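Local coordinates for alanine glyoxylate transaminase (Thermococcus litoralis, PDB 2ZC0), which probably catalyses the pyridoxal-phosphate-dependent transfer of the amino group of alanine to glyoxylate, giving pyruvate and glycine, at residues A[83-87]-A[288-292]; A[91-95]-A[226-232]; A[123-128]-A[174-180]; A[219-223]-A[308-312]; A[323-328]-A[338-342]. All blocks are in the same frame, centred on the assembly; numbering follows the deposited sequence.

How the interactions relate
From the N terminus, 83-87 on helix 78-91 opens interaction 1, which closes only at 288-292, joining helix 78-91 to helix 281-292. The loop just after helix 78-91 opens interaction 2, which closes at 226-232 and lies within that span; interaction 3, a parallel strand pair of the central sheet, lies within both. Interaction 4 crosses interactions 1 and 2, because 219-223 falls inside their loops while 308-312, on the long helix 295-322, falls beyond them. Phe219 touches Phe87 and Asp92, and Leu230 packs on Thr180, so interactions 1 to 4 form one connected body. Interaction 5 follows in series, closing a short loop where helix 295-322 leads to strand 336-340.

Interaction 1 of 5, residues A[83-87]-A[288-292]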
# COMPACT_ATOMS: atom_id res chain seq x y z
N GLU A 83 26.43 -14.33 -23.91
CA GLU A 83 27.03 -13.36 -24.83
C GLU A 83 27.08 -11.96 -24.23
O GLU A 83 28.07 -11.25 -24.41
CB GLU A 83 26.27 -13.34 -26.16
CG GLU A 83 26.69 -14.46 -27.10
CD GLU A 83 28.13 -14.32 -27.58
OE1 GLU A 83 28.80 -15.36 -27.78
OE2 GLU A 83 28.59 -13.16 -27.76
N LEU A 84 26.03 -11.57 -23.51
CA LEU A 84 25.99 -10.25 -22.88
C LEU A 84 27.04 -10.14 -21.79
O LEU A 84 27.63 -9.08 -21.58
CB LEU A 84 24.61 -10.00 -22.26
CG LEU A 84 23.53 -9.61 -23.27
CD1 LEU A 84 22.17 -9.56 -22.59
CD2 LEU A 84 23.90 -8.24 -23.87
N ALA A 85 27.26 -11.25 -21.10
CA ALA A 85 28.26 -11.27 -20.04
C ALA A 85 29.64 -11.00 -20.63
O ALA A 85 30.43 -10.24 -20.07
CB ALA A 85 28.23 -12.61 -19.33
N ALA A 86 29.93 -11.63 -21.77
CA ALA A 86 31.21 -11.47 -22.46
C ALA A 86 31.28 -10.08 -23.07
O ALA A 86 32.33 -9.43 -23.05
CB ALA A 86 31.36 -12.52 -23.56
N PHE A 87 30.16 -9.65 -23.62
CA PHE A 87 30.07 -8.33 -24.23
C PHE A 87 30.31 -7.25 -23.19
O PHE A 87 30.94 -6.24 -23.48
CB PHE A 87 28.69 -8.15 -24.87
CG PHE A 87 28.40 -6.74 -25.29
CD1 PHE A 87 27.59 -5.92 -24.52
CD2 PHE A 87 28.93 -6.23 -26.48
CE1 PHE A 87 27.30 -4.62 -24.92
CE2 PHE A 87 28.64 -4.93 -26.89
CZ PHE A 87 27.83 -4.12 -26.11
N LEU A 288 21.41 -11.97 -30.21
CA LEU A 288 22.37 -13.04 -29.98
C LEU A 288 23.32 -13.17 -31.17
O LEU A 288 24.54 -13.30 -30.98
CB LEU A 288 21.65 -14.36 -29.75
CG LEU A 288 22.55 -15.59 -29.58
CD1 LEU A 288 23.51 -15.38 -28.42
CD2 LEU A 288 21.70 -16.81 -29.36
N GLU A 289 22.77 -13.16 -32.38
CA GLU A 289 23.57 -13.27 -33.59
C GLU A 289 24.39 -12.00 -33.79
O GLU A 289 25.56 -12.06 -34.14
CB GLU A 289 22.68 -13.49 -34.82
CG GLU A 289 22.23 -14.93 -34.99
CD GLU A 289 23.39 -15.90 -34.99
OE1 GLU A 289 24.33 -15.72 -35.79
OE2 GLU A 289 23.37 -16.85 -34.17
N TYR A 290 23.75 -10.86 -33.57
CA TYR A 290 24.41 -9.57 -33.71
C TYR A 290 25.71 -9.60 -32.92
O TYR A 290 26.77 -9.23 -33.42
CB TYR A 290 23.50 -8.47 -33.17
CG TYR A 290 24.09 -7.09 -33.22
CD1 TYR A 290 23.88 -6.25 -34.32
CD2 TYR A 290 24.84 -6.60 -32.16
CE1 TYR A 290 24.42 -4.97 -34.36
CE2 TYR A 290 25.38 -5.31 -32.19
CZ TYR A 290 25.17 -4.50 -33.29
OH TYR A 290 25.71 -3.24 -33.33
N LEU A 291 25.63 -10.05 -31.67
CA LEU A 291 26.81 -10.11 -30.82
C LEU A 291 27.82 -11.17 -31.25
O LEU A 291 29.00 -10.88 -31.39
CB LEU A 291 26.40 -10.34 -29.36
CG LEU A 291 25.66 -9.19 -28.67
CD1 LEU A 291 25.39 -9.59 -27.23
CD2 LEU A 291 26.49 -7.91 -28.72
N LYS A 292 27.34 -12.39 -31.46
CA LYS A 292 28.20 -13.50 -31.86
C LYS A 292 28.97 -13.26 -33.16
O LYS A 292 30.09 -13.75 -33.31
CB LYS A 292 27.39 -14.79 -31.98
CG LYS A 292 27.18 -15.54 -30.66
CD LYS A 292 26.43 -16.85 -30.87
CE LYS A 292 26.26 -17.61 -29.54
NZ LYS A 292 25.41 -18.83 -29.66
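Leu291 reaches across from helix 281-292 to Glu83, Leu84 and Phe87 of helix 78-91, a helix-helix packing at one side of the class I aminotransferase fold. The segment axes approach to 10.3 Å at an angle of 40°, so that large side chains, not backbone, meet between them. The tight part is apolar. With CG anti to its carbonyl carbon (chi1 -68°), Leu291 holds its two methyls toward the other helix: CD2 meets Phe87 CD2 at 3.7 Å, and CD1 lies 3.9 Å from Leu84 CD2. Leucine suits this place because its fork can serve two partners at once. Behind them Phe87 packs edge-to-face with Phe296, and Leu84 touches Ile101 and Ile103 of strand 101-104, so the contact merges inward with the sheet.

Outward the contact becomes looser and more polar. Glu83 sets its CG 3.6 Å from Leu288 CD1, and a bend at chi2 (-66°) then lays its carboxylate beside the stem of Lys292. A glutamate fits such a border, since its methylenes can pack on leucine while its oxygens stay near solvent. The extended Lys292 carries its ammonium past this carboxylate, leaving NZ 5.2 Å from Glu83 OE1, too far for a salt bridge; what touches is the aliphatic part, Lys292 CG at 3.3 Å from Glu83 OE1.

Interaction 2 of 5, residues A[91-95]-A[226-232]; sequences YDHLE and DIVPLKA
One face of the His93 imidazole is covered by Val228 CG1, which stands 4.0 Å from the ring centroid in a CH-pi contact, displaced toward the rim. The Asp226 carboxylate meets the ring steeply, the two planes 72° apart, and its OD2 lies 3.2 Å from His93 NE2 at too poor an angle for a direct hydrogen bond. A water joins them instead, donating a hydrogen bond to Asp226 OD2 at 2.7 Å and accepting a weak bond from His93 NE2. Histidine can thus pack on valine and still keep a polar link at the exposed rim. This is a loop-to-loop contact of the aminotransferase fold: the turn that leaves helix 78-91, left-handed at His93, lies against the connection between strands 210-214 and 239-244. Deeper in, Pro229 CG sits 3.4 Å from Asp92 OD2, an oxygen also hydrogen-bonded by Asn218 ND2. Replacing Asp92 by an alanine would probably leave Asn218 ND2 without this acceptor and Pro229 less covered. Leu94 CD1 rests on the stem of Lys231, 3.6 Å from its CG, while the lysine ammonium turns off to Val239 O, Asp234 and Glu261. Ala232 suits its place by being short, its CB lying 3.2 Å from His93 O.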
# COMPACT_ATOMS: atom_id res chain seq x y z
N TYR A 91 33.62 -4.74 -23.60
CA TYR A 91 33.35 -3.34 -23.89
C TYR A 91 32.82 -2.43 -22.79
O TYR A 91 32.49 -1.28 -23.06
CB TYR A 91 32.40 -3.23 -25.08
CG TYR A 91 32.89 -3.94 -26.32
CD1 TYR A 91 32.31 -5.14 -26.73
CD2 TYR A 91 33.92 -3.40 -27.09
CE1 TYR A 91 32.75 -5.79 -27.88
CE2 TYR A 91 34.37 -4.04 -28.24
CZ TYR A 91 33.78 -5.23 -28.63
OH TYR A 91 34.21 -5.87 -29.77
N ASP A 92 32.73 -2.93 -21.55
CA ASP A 92 32.23 -2.09 -20.46
C ASP A 92 32.90 -2.41 -19.11
O ASP A 92 32.37 -2.06 -18.06
CB ASP A 92 30.70 -2.24 -20.34
CG ASP A 92 30.00 -0.95 -19.87
OD1 ASP A 92 30.50 0.16 -20.18
OD2 ASP A 92 28.95 -1.04 -19.20
N HIS A 93 34.07 -3.05 -19.16
CA HIS A 93 34.81 -3.41 -17.94
C HIS A 93 33.97 -4.09 -16.88
O HIS A 93 34.20 -3.90 -15.68
CB HIS A 93 35.45 -2.17 -17.31
CG HIS A 93 36.74 -1.76 -17.95
ND1 HIS A 93 36.79 -1.16 -19.19
CD2 HIS A 93 38.02 -1.89 -17.54
CE1 HIS A 93 38.05 -0.94 -19.52
NE2 HIS A 93 38.82 -1.37 -18.53
N LEU A 94 33.01 -4.91 -17.29
CA LEU A 94 32.18 -5.56 -16.30
C LEU A 94 32.32 -7.07 -16.25
O LEU A 94 32.03 -7.76 -17.22
CB LEU A 94 30.72 -5.17 -16.55
CG LEU A 94 29.77 -5.35 -15.38
CD1 LEU A 94 30.37 -4.75 -14.10
CD2 LEU A 94 28.45 -4.69 -15.73
N GLU A 95 32.78 -7.57 -15.12
CA GLU A 95 32.92 -9.01 -14.93
C GLU A 95 31.66 -9.46 -14.19
O GLU A 95 31.55 -9.30 -12.98
CB GLU A 95 34.16 -9.32 -14.09
CG GLU A 95 34.49 -10.81 -13.94
CD GLU A 95 35.07 -11.41 -15.22
OE1 GLU A 95 36.06 -10.84 -15.75
OE2 GLU A 95 34.55 -12.45 -15.69
N ASP A 226 38.99 6.18 -19.97
CA ASP A 226 38.62 4.79 -19.73
C ASP A 226 37.69 4.85 -18.52
O ASP A 226 38.03 4.36 -17.44
CB ASP A 226 39.86 3.94 -19.43
CG ASP A 226 39.60 2.44 -19.53
OD1 ASP A 226 39.14 1.98 -20.61
OD2 ASP A 226 39.85 1.71 -18.55
N ILE A 227 36.53 5.47 -18.69
CA ILE A 227 35.59 5.57 -17.58
C ILE A 227 34.91 4.21 -17.43
O ILE A 227 34.53 3.58 -18.41
CB ILE A 227 34.49 6.64 -17.82
CG1 ILE A 227 33.54 6.19 -18.93
CG2 ILE A 227 35.13 7.97 -18.16
CD1 ILE A 227 32.16 6.77 -18.82
N VAL A 228 34.76 3.77 -16.19
CA VAL A 228 34.13 2.49 -15.95
C VAL A 228 32.87 2.66 -15.12
O VAL A 228 32.75 3.61 -14.33
CB VAL A 228 35.10 1.51 -15.25
CG1 VAL A 228 36.42 1.44 -16.02
CG2 VAL A 228 35.35 1.94 -13.82
N PRO A 229 31.90 1.76 -15.31
CA PRO A 229 30.63 1.78 -14.58
C PRO A 229 30.89 1.64 -13.09
O PRO A 229 31.92 1.10 -12.68
CB PRO A 229 29.91 0.56 -15.13
CG PRO A 229 30.41 0.48 -16.54
CD PRO A 229 31.88 0.75 -16.39
N LEU A 230 29.97 2.14 -12.28
CA LEU A 230 30.10 2.03 -10.84
C LEU A 230 30.10 0.54 -10.49
O LEU A 230 30.76 0.11 -9.55
CB LEU A 230 28.93 2.71 -10.14
CG LEU A 230 28.65 4.18 -10.42
CD1 LEU A 230 27.24 4.53 -9.97
CD2 LEU A 230 29.68 5.06 -9.69
N LYS A 231 29.36 -0.25 -11.27
CA LYS A 231 29.30 -1.68 -10.99
C LYS A 231 30.66 -2.37 -11.07
O LYS A 231 30.90 -3.35 -10.37
CB LYS A 231 28.32 -2.37 -11.94
CG LYS A 231 28.04 -3.82 -11.55
CD LYS A 231 27.54 -3.89 -10.13
CE LYS A 231 27.16 -5.30 -9.71
NZ LYS A 231 26.86 -5.32 -8.24
N ALA A 232 31.56 -1.85 -11.91
CA ALA A 232 32.89 -2.43 -12.06
C ALA A 232 33.74 -2.09 -10.83
O ALA A 232 34.81 -2.68 -10.62
CB ALA A 232 33.56 -1.90 -13.32
O HOH W 1 40.67 -0.43 -17.14

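Interaction 3 of 5, residues A[123-128]-A[174-180]; sequences DVVITE and KVKLIYT
Ile126 and Ile178 lie side by side on one face of the sheet, pointing the same way and closely interlocked. The CG2 methyl of Ile126 enters the notch between Val175 and Ile178, 3.9 Å from Val175 CG2 and a tight 3.3 Å from Ile178 CG1. A bend at chi2 (-78°) then swings CD1 of Ile126 over to Ile178 CG2. Beta-branched residues suit such ridges, filling width beside the strand. On the other face Val125 meets Leu177, and Thr127 CG2 stands at the edge of the Tyr179 ring. Ile126 N donates to Leu177 O, and Tyr179 N to Ile126 O. Near Lys176 direct pairing gives way to a water, which donates to Val124 O and accepts from Leu177 N. At one end Asp123 forms a salt-bridge network with Lys174 and Lys176, its OD2 also accepting from Asp120 N; Lys176 NZ also reaches Tyr6 O of the third subunit. At the other, Thr180 OG1 donates to Glu128 OE2 at 2.6 Å from above the carboxylate plane. These are neighbouring parallel strands in the central sheet of the PLP-dependent aminotransferase fold, with Tyr179 hydrogen-bonded to Asp214 and touching the bound pyridoxamine phosphate.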
# COMPACT_ATOMS: atom_id res chain seq x y z
N ASP A 123 8.38 5.37 0.31
CA ASP A 123 9.84 5.34 0.31
C ASP A 123 10.36 6.54 -0.47
O ASP A 123 9.78 6.95 -1.48
CB ASP A 123 10.37 4.08 -0.38
CG ASP A 123 10.36 2.84 0.50
OD1 ASP A 123 10.01 2.93 1.69
OD2 ASP A 123 10.72 1.77 -0.02
N VAL A 124 11.47 7.11 -0.00
CA VAL A 124 12.09 8.23 -0.70
C VAL A 124 13.18 7.61 -1.55
O VAL A 124 13.93 6.76 -1.09
CB VAL A 124 12.77 9.22 0.27
CG1 VAL A 124 13.78 10.09 -0.50
CG2 VAL A 124 11.72 10.09 0.93
N VAL A 125 13.26 8.00 -2.81
CA VAL A 125 14.32 7.50 -3.66
C VAL A 125 15.02 8.75 -4.16
O VAL A 125 14.36 9.69 -4.62
CB VAL A 125 13.79 6.66 -4.85
CG1 VAL A 125 12.58 7.29 -5.45
CG2 VAL A 125 14.87 6.52 -5.89
N ILE A 126 16.34 8.80 -4.02
CA ILE A 126 17.08 9.97 -4.46
C ILE A 126 17.59 9.79 -5.88
O ILE A 126 18.00 8.70 -6.28
CB ILE A 126 18.22 10.32 -3.45
CG1 ILE A 126 19.32 11.13 -4.11
CG2 ILE A 126 18.76 9.08 -2.82
CD1 ILE A 126 20.28 10.30 -4.96
N THR A 127 17.52 10.87 -6.65
CA THR A 127 17.95 10.87 -8.05
C THR A 127 18.72 12.15 -8.33
O THR A 127 18.90 12.99 -7.45
CB THR A 127 16.73 10.89 -8.98
OG1 THR A 127 16.06 12.16 -8.85
CG2 THR A 127 15.75 9.79 -8.61
N GLU A 128 19.19 12.29 -9.56
CA GLU A 128 19.89 13.51 -9.96
C GLU A 128 18.77 14.52 -10.24
O GLU A 128 17.60 14.13 -10.29
CB GLU A 128 20.72 13.24 -11.23
CG GLU A 128 22.00 12.46 -10.96
CD GLU A 128 22.28 11.40 -12.01
OE1 GLU A 128 21.45 11.21 -12.92
OE2 GLU A 128 23.34 10.74 -11.92
N LYS A 174 12.91 7.92 5.57
CA LYS A 174 13.53 6.67 5.18
C LYS A 174 13.90 6.69 3.71
O LYS A 174 13.07 6.99 2.85
CB LYS A 174 12.59 5.51 5.44
CG LYS A 174 13.05 4.22 4.80
CD LYS A 174 11.97 3.18 4.92
CE LYS A 174 12.33 1.91 4.19
NZ LYS A 174 11.07 1.13 3.96
N VAL A 175 15.15 6.38 3.42
CA VAL A 175 15.63 6.34 2.06
C VAL A 175 16.49 5.09 1.90
O VAL A 175 17.14 4.65 2.85
CB VAL A 175 16.49 7.58 1.73
CG1 VAL A 175 17.64 7.71 2.73
CG2 VAL A 175 17.03 7.47 0.30
N LYS A 176 16.51 4.50 0.72
CA LYS A 176 17.34 3.32 0.58
C LYS A 176 18.00 3.20 -0.77
O LYS A 176 19.04 2.56 -0.90
CB LYS A 176 16.52 2.05 0.83
CG LYS A 176 15.84 1.51 -0.41
CD LYS A 176 15.11 0.17 -0.17
CE LYS A 176 13.81 0.35 0.60
NZ LYS A 176 13.00 -0.88 0.56
N LEU A 177 17.41 3.82 -1.79
CA LEU A 177 17.96 3.72 -3.13
C LEU A 177 18.37 5.06 -3.71
O LEU A 177 17.85 6.11 -3.35
CB LEU A 177 16.94 3.08 -4.09
CG LEU A 177 16.20 1.80 -3.71
CD1 LEU A 177 15.08 1.54 -4.73
CD2 LEU A 177 17.17 0.64 -3.67
N ILE A 178 19.32 4.97 -4.63
CA ILE A 178 19.82 6.12 -5.35
C ILE A 178 19.85 5.65 -6.79
O ILE A 178 20.49 4.65 -7.09
CB ILE A 178 21.26 6.48 -4.95
CG1 ILE A 178 21.28 7.09 -3.55
CG2 ILE A 178 21.85 7.44 -5.98
CD1 ILE A 178 22.69 7.42 -3.08
N TYR A 179 19.12 6.34 -7.66
CA TYR A 179 19.06 6.05 -9.08
C TYR A 179 19.96 7.09 -9.76
O TYR A 179 19.79 8.30 -9.54
CB TYR A 179 17.63 6.19 -9.60
CG TYR A 179 17.47 6.21 -11.12
CD1 TYR A 179 17.11 7.38 -11.78
CD2 TYR A 179 17.68 5.07 -11.89
CE1 TYR A 179 16.97 7.42 -13.17
CE2 TYR A 179 17.54 5.10 -13.29
CZ TYR A 179 17.19 6.29 -13.91
OH TYR A 179 17.05 6.36 -15.29
N THR A 180 20.90 6.61 -10.57
CA THR A 180 21.83 7.49 -11.27
C THR A 180 22.13 7.03 -12.70
O THR A 180 22.12 5.83 -12.99
CB THR A 180 23.17 7.61 -10.49
OG1 THR A 180 24.13 8.33 -11.27
CG2 THR A 180 23.72 6.23 -10.17
O HOH W 2 10.66 -0.37 1.86
O HOH W 3 14.46 4.19 -1.57
O HOH W 4 19.01 10.25 -11.97

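Interaction 4 of 5, residues A[219-223]-A[308-312]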
# COMPACT_ATOMS: atom_id res chain seq x y z
N PHE A 219 27.49 2.88 -24.22
CA PHE A 219 28.06 2.52 -25.50
C PHE A 219 27.96 3.63 -26.53
O PHE A 219 28.21 3.41 -27.71
CB PHE A 219 27.43 1.22 -25.99
CG PHE A 219 27.56 0.10 -25.00
CD1 PHE A 219 26.46 -0.31 -24.25
CD2 PHE A 219 28.79 -0.51 -24.78
CE1 PHE A 219 26.59 -1.31 -23.28
CE2 PHE A 219 28.93 -1.50 -23.81
CZ PHE A 219 27.83 -1.90 -23.06
N MET A 220 27.57 4.83 -26.10
CA MET A 220 27.50 5.97 -27.01
C MET A 220 28.43 7.05 -26.47
O MET A 220 28.07 8.22 -26.47
CB MET A 220 26.09 6.55 -27.11
CG MET A 220 25.04 5.59 -27.63
SD MET A 220 23.83 6.47 -28.63
CE MET A 220 23.34 7.72 -27.52
N ARG A 221 29.60 6.64 -25.99
CA ARG A 221 30.59 7.57 -25.47
C ARG A 221 31.46 8.04 -26.63
O ARG A 221 31.66 7.30 -27.60
CB ARG A 221 31.48 6.91 -24.41
CG ARG A 221 31.34 7.51 -23.03
CD ARG A 221 32.59 7.26 -22.19
NE ARG A 221 32.91 5.84 -22.14
CZ ARG A 221 34.13 5.35 -22.30
NH1 ARG A 221 34.34 4.04 -22.24
NH2 ARG A 221 35.15 6.17 -22.54
N TYR A 222 31.99 9.25 -26.53
CA TYR A 222 32.81 9.78 -27.61
C TYR A 222 34.22 10.20 -27.19
O TYR A 222 35.19 9.90 -27.88
CB TYR A 222 32.10 10.98 -28.26
CG TYR A 222 30.65 10.71 -28.61
CD1 TYR A 222 29.63 11.57 -28.18
CD2 TYR A 222 30.28 9.60 -29.36
CE1 TYR A 222 28.29 11.32 -28.49
CE2 TYR A 222 28.95 9.34 -29.67
CZ TYR A 222 27.96 10.20 -29.22
OH TYR A 222 26.65 9.91 -29.52
N GLU A 223 34.33 10.88 -26.04
CA GLU A 223 35.64 11.38 -25.61
C GLU A 223 36.15 11.02 -24.21
O GLU A 223 37.26 11.40 -23.85
CB GLU A 223 35.65 12.89 -25.77
CG GLU A 223 34.94 13.35 -27.02
CD GLU A 223 35.05 14.82 -27.25
OE1 GLU A 223 34.74 15.59 -26.30
OE2 GLU A 223 35.44 15.22 -28.36
N TYR A 308 27.28 9.15 -34.89
CA TYR A 308 26.65 9.92 -33.82
C TYR A 308 27.59 11.00 -33.31
O TYR A 308 27.17 12.12 -33.03
CB TYR A 308 26.23 9.01 -32.65
CG TYR A 308 25.05 8.11 -32.94
CD1 TYR A 308 23.82 8.64 -33.34
CD2 TYR A 308 25.16 6.72 -32.83
CE1 TYR A 308 22.73 7.81 -33.62
CE2 TYR A 308 24.09 5.89 -33.10
CZ TYR A 308 22.87 6.44 -33.50
OH TYR A 308 21.81 5.61 -33.78
N LYS A 309 28.86 10.65 -33.17
CA LYS A 309 29.85 11.61 -32.69
C LYS A 309 29.86 12.82 -33.63
O LYS A 309 29.97 13.96 -33.19
CB LYS A 309 31.23 10.96 -32.67
CG LYS A 309 32.33 11.85 -32.13
CD LYS A 309 33.64 11.09 -32.05
CE LYS A 309 34.72 11.96 -31.41
NZ LYS A 309 35.98 11.21 -31.21
N GLU A 310 29.73 12.57 -34.93
CA GLU A 310 29.72 13.63 -35.92
C GLU A 310 28.48 14.52 -35.73
O GLU A 310 28.58 15.74 -35.73
CB GLU A 310 29.75 13.03 -37.32
CG GLU A 310 29.74 14.05 -38.44
CD GLU A 310 29.84 13.39 -39.80
OE1 GLU A 310 29.05 12.46 -40.08
OE2 GLU A 310 30.71 13.80 -40.60
N LYS A 311 27.32 13.89 -35.55
CA LYS A 311 26.10 14.65 -35.34
C LYS A 311 26.23 15.43 -34.03
O LYS A 311 25.68 16.52 -33.89
CB LYS A 311 24.90 13.70 -35.24
CG LYS A 311 24.55 12.99 -36.53
CD LYS A 311 23.22 12.29 -36.35
CE LYS A 311 22.79 11.53 -37.58
NZ LYS A 311 21.40 11.05 -37.39
N ARG A 312 26.98 14.86 -33.09
CA ARG A 312 27.22 15.49 -31.80
C ARG A 312 28.02 16.78 -32.01
O ARG A 312 27.70 17.82 -31.43
CB ARG A 312 28.00 14.52 -30.89
CG ARG A 312 28.19 14.96 -29.43
CD ARG A 312 29.21 16.09 -29.29
NE ARG A 312 30.52 15.73 -29.84
CZ ARG A 312 31.50 15.12 -29.17
NH1 ARG A 312 31.33 14.78 -27.89
NH2 ARG A 312 32.65 14.85 -29.78
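Tyr222 and Met220 anchor a loop of the cofactor-binding domain on helix 295-322, which resembles the long helix connecting the two domains in class I aminotransferases. The Tyr222 ring is sandwiched: Met220 O lies above one face, and on the opposite face Lys309 CA forms a CH-pi contact, 4.0 Å from the centroid and 15° off the normal. A flat tyrosine suits this slot, one face to the loop carbonyl, the other to the helix backbone. Its hydroxyl reaches Tyr308 CB at 3.3 Å and makes a weak hydrogen bond to Gly334 O. Farther along the helix, Arg312 doubles back through bends at chi2 and chi3, bringing NH1 within 3.6 Å of Tyr222 CD1. NH1 donates to Pro331 O, while NH2 makes a weak salt-bridging hydrogen bond to Glu223 OE2 at 3.2 Å; the carboxylate and guanidinium planes are 66° apart, so they do not pair flat. Toward the interior, Met220 SD hangs above the Tyr308 ring, 4.7 Å from its centroid, a loose Met-aromatic contact. Tyr308 OH in turn binds Asp45 N. The loop, which follows strand 210-214, also bonds by its backbone to Ile332 and Gly334, and so lies between helix 295-322 and the chain leading into strand 336-340.

Interaction 5 of 5, residues A[323-328]-A[338-342]; sequences LPNAEF and MFFLP
The Phe339 ring is the apolar centre, with Ala326 CB at 3.7 Å from its CE1 and Leu323 CG at 4.0 Å from the same atom. Phe328 flanks it, CD2 to Phe339 CD1 at 4.1 Å, the two side chains crossing at a slant. A chi1 of -180° puts the Phe339 ring opposite its own backbone N, under the turn. Tyr401 of helix 389-404, Leu319 of helix 295-322 and Leu380 of strand 377-381 also touch this ring. Shortening Phe339 to an alanine would probably leave a gap beneath Leu323 and Ala326 and deprive Tyr401 of its aromatic partner. The contact shapes the exit of helix 295-322: a type I turn runs from Leu323 to Ala326, its small alanine leaving room for the ring, and the chain then pairs by a single beta bridge, Phe328 with Phe339, along strand 336-340, whose other neighbour is strand 377-381. Backbone contacts come next. Phe328 CA makes a C-H...O contact of 3.3 Å with Met338 O. Phe340 N donates to Glu327 O at 3.2 Å, and this oxygen also lies in the plane of the Phe340 ring at its edge, 3.4 Å from CD2. Farthest out, the Glu327 carboxylate leads away on the exposed side.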
# COMPACT_ATOMS: atom_id res chain seq x y z
N LEU A 323 24.09 30.49 -31.50
CA LEU A 323 23.66 30.89 -30.15
C LEU A 323 24.85 30.95 -29.19
O LEU A 323 24.80 30.40 -28.09
CB LEU A 323 22.62 29.92 -29.57
CG LEU A 323 21.17 29.93 -30.05
CD1 LEU A 323 20.67 31.37 -30.22
CD2 LEU A 323 21.07 29.17 -31.35
N PRO A 324 25.94 31.64 -29.59
CA PRO A 324 27.14 31.76 -28.75
C PRO A 324 26.95 32.38 -27.36
O PRO A 324 27.82 32.22 -26.50
CB PRO A 324 28.09 32.58 -29.62
CG PRO A 324 27.16 33.44 -30.41
CD PRO A 324 26.09 32.45 -30.81
N ASN A 325 25.85 33.09 -27.15
CA ASN A 325 25.61 33.71 -25.86
C ASN A 325 24.69 32.89 -24.95
O ASN A 325 24.37 33.32 -23.84
CB ASN A 325 25.03 35.12 -26.03
CG ASN A 325 25.96 36.05 -26.79
OD1 ASN A 325 27.17 36.03 -26.60
ND2 ASN A 325 25.38 36.88 -27.65
N ALA A 326 24.24 31.73 -25.43
CA ALA A 326 23.35 30.88 -24.64
C ALA A 326 24.14 29.75 -23.99
O ALA A 326 25.10 29.24 -24.58
CB ALA A 326 22.25 30.32 -25.51
N GLU A 327 23.76 29.35 -22.78
CA GLU A 327 24.48 28.27 -22.12
C GLU A 327 23.81 26.93 -22.45
O GLU A 327 22.58 26.80 -22.48
CB GLU A 327 24.58 28.52 -20.59
CG GLU A 327 26.02 28.57 -19.97
CD GLU A 327 26.75 29.93 -20.15
OE1 GLU A 327 26.05 30.96 -20.20
OE2 GLU A 327 28.02 29.95 -20.23
N PHE A 328 24.64 25.94 -22.76
CA PHE A 328 24.17 24.60 -23.08
C PHE A 328 25.27 23.59 -22.85
O PHE A 328 26.46 23.89 -22.98
CB PHE A 328 23.66 24.55 -24.53
CG PHE A 328 24.60 25.15 -25.53
CD1 PHE A 328 25.63 24.39 -26.09
CD2 PHE A 328 24.44 26.47 -25.95
CE1 PHE A 328 26.48 24.94 -27.05
CE2 PHE A 328 25.28 27.03 -26.90
CZ PHE A 328 26.30 26.26 -27.46
N MET A 338 21.27 19.66 -23.45
CA MET A 338 20.28 20.48 -22.77
C MET A 338 20.61 21.93 -23.06
O MET A 338 21.69 22.43 -22.71
CB MET A 338 20.30 20.28 -21.25
CG MET A 338 19.16 21.01 -20.54
SD MET A 338 17.53 20.18 -20.82
CE MET A 338 17.35 19.34 -19.28
N PHE A 339 19.67 22.59 -23.73
CA PHE A 339 19.78 23.99 -24.10
C PHE A 339 19.01 24.80 -23.06
O PHE A 339 17.96 24.36 -22.58
CB PHE A 339 19.14 24.21 -25.47
CG PHE A 339 19.20 25.63 -25.95
CD1 PHE A 339 20.37 26.14 -26.52
CD2 PHE A 339 18.09 26.46 -25.83
CE1 PHE A 339 20.42 27.45 -26.98
CE2 PHE A 339 18.14 27.78 -26.29
CZ PHE A 339 19.31 28.27 -26.86
N PHE A 340 19.51 25.98 -22.73
CA PHE A 340 18.85 26.81 -21.74
C PHE A 340 18.45 28.16 -22.31
O PHE A 340 19.24 28.83 -22.98
CB PHE A 340 19.77 27.03 -20.54
CG PHE A 340 20.00 25.79 -19.72
CD1 PHE A 340 19.15 25.48 -18.66
CD2 PHE A 340 21.06 24.94 -20.01
CE1 PHE A 340 19.36 24.34 -17.90
CE2 PHE A 340 21.27 23.79 -19.25
CZ PHE A 340 20.42 23.49 -18.19
N LEU A 341 17.20 28.54 -22.07
CA LEU A 341 16.67 29.82 -22.50
C LEU A 341 17.11 30.77 -21.39
O LEU A 341 17.70 30.33 -20.40
CB LEU A 341 15.14 29.77 -22.57
CG LEU A 341 14.44 29.40 -23.88
CD1 LEU A 341 15.16 28.28 -24.60
CD2 LEU A 341 13.00 29.00 -23.57
N PRO A 342 16.87 32.08 -21.54
CA PRO A 342 17.27 33.02 -20.48
C PRO A 342 16.51 32.68 -19.21
O PRO A 342 15.38 32.17 -19.27
CB PRO A 342 16.86 34.37 -21.05
CG PRO A 342 17.06 34.18 -22.52
CD PRO A 342 16.42 32.82 -22.73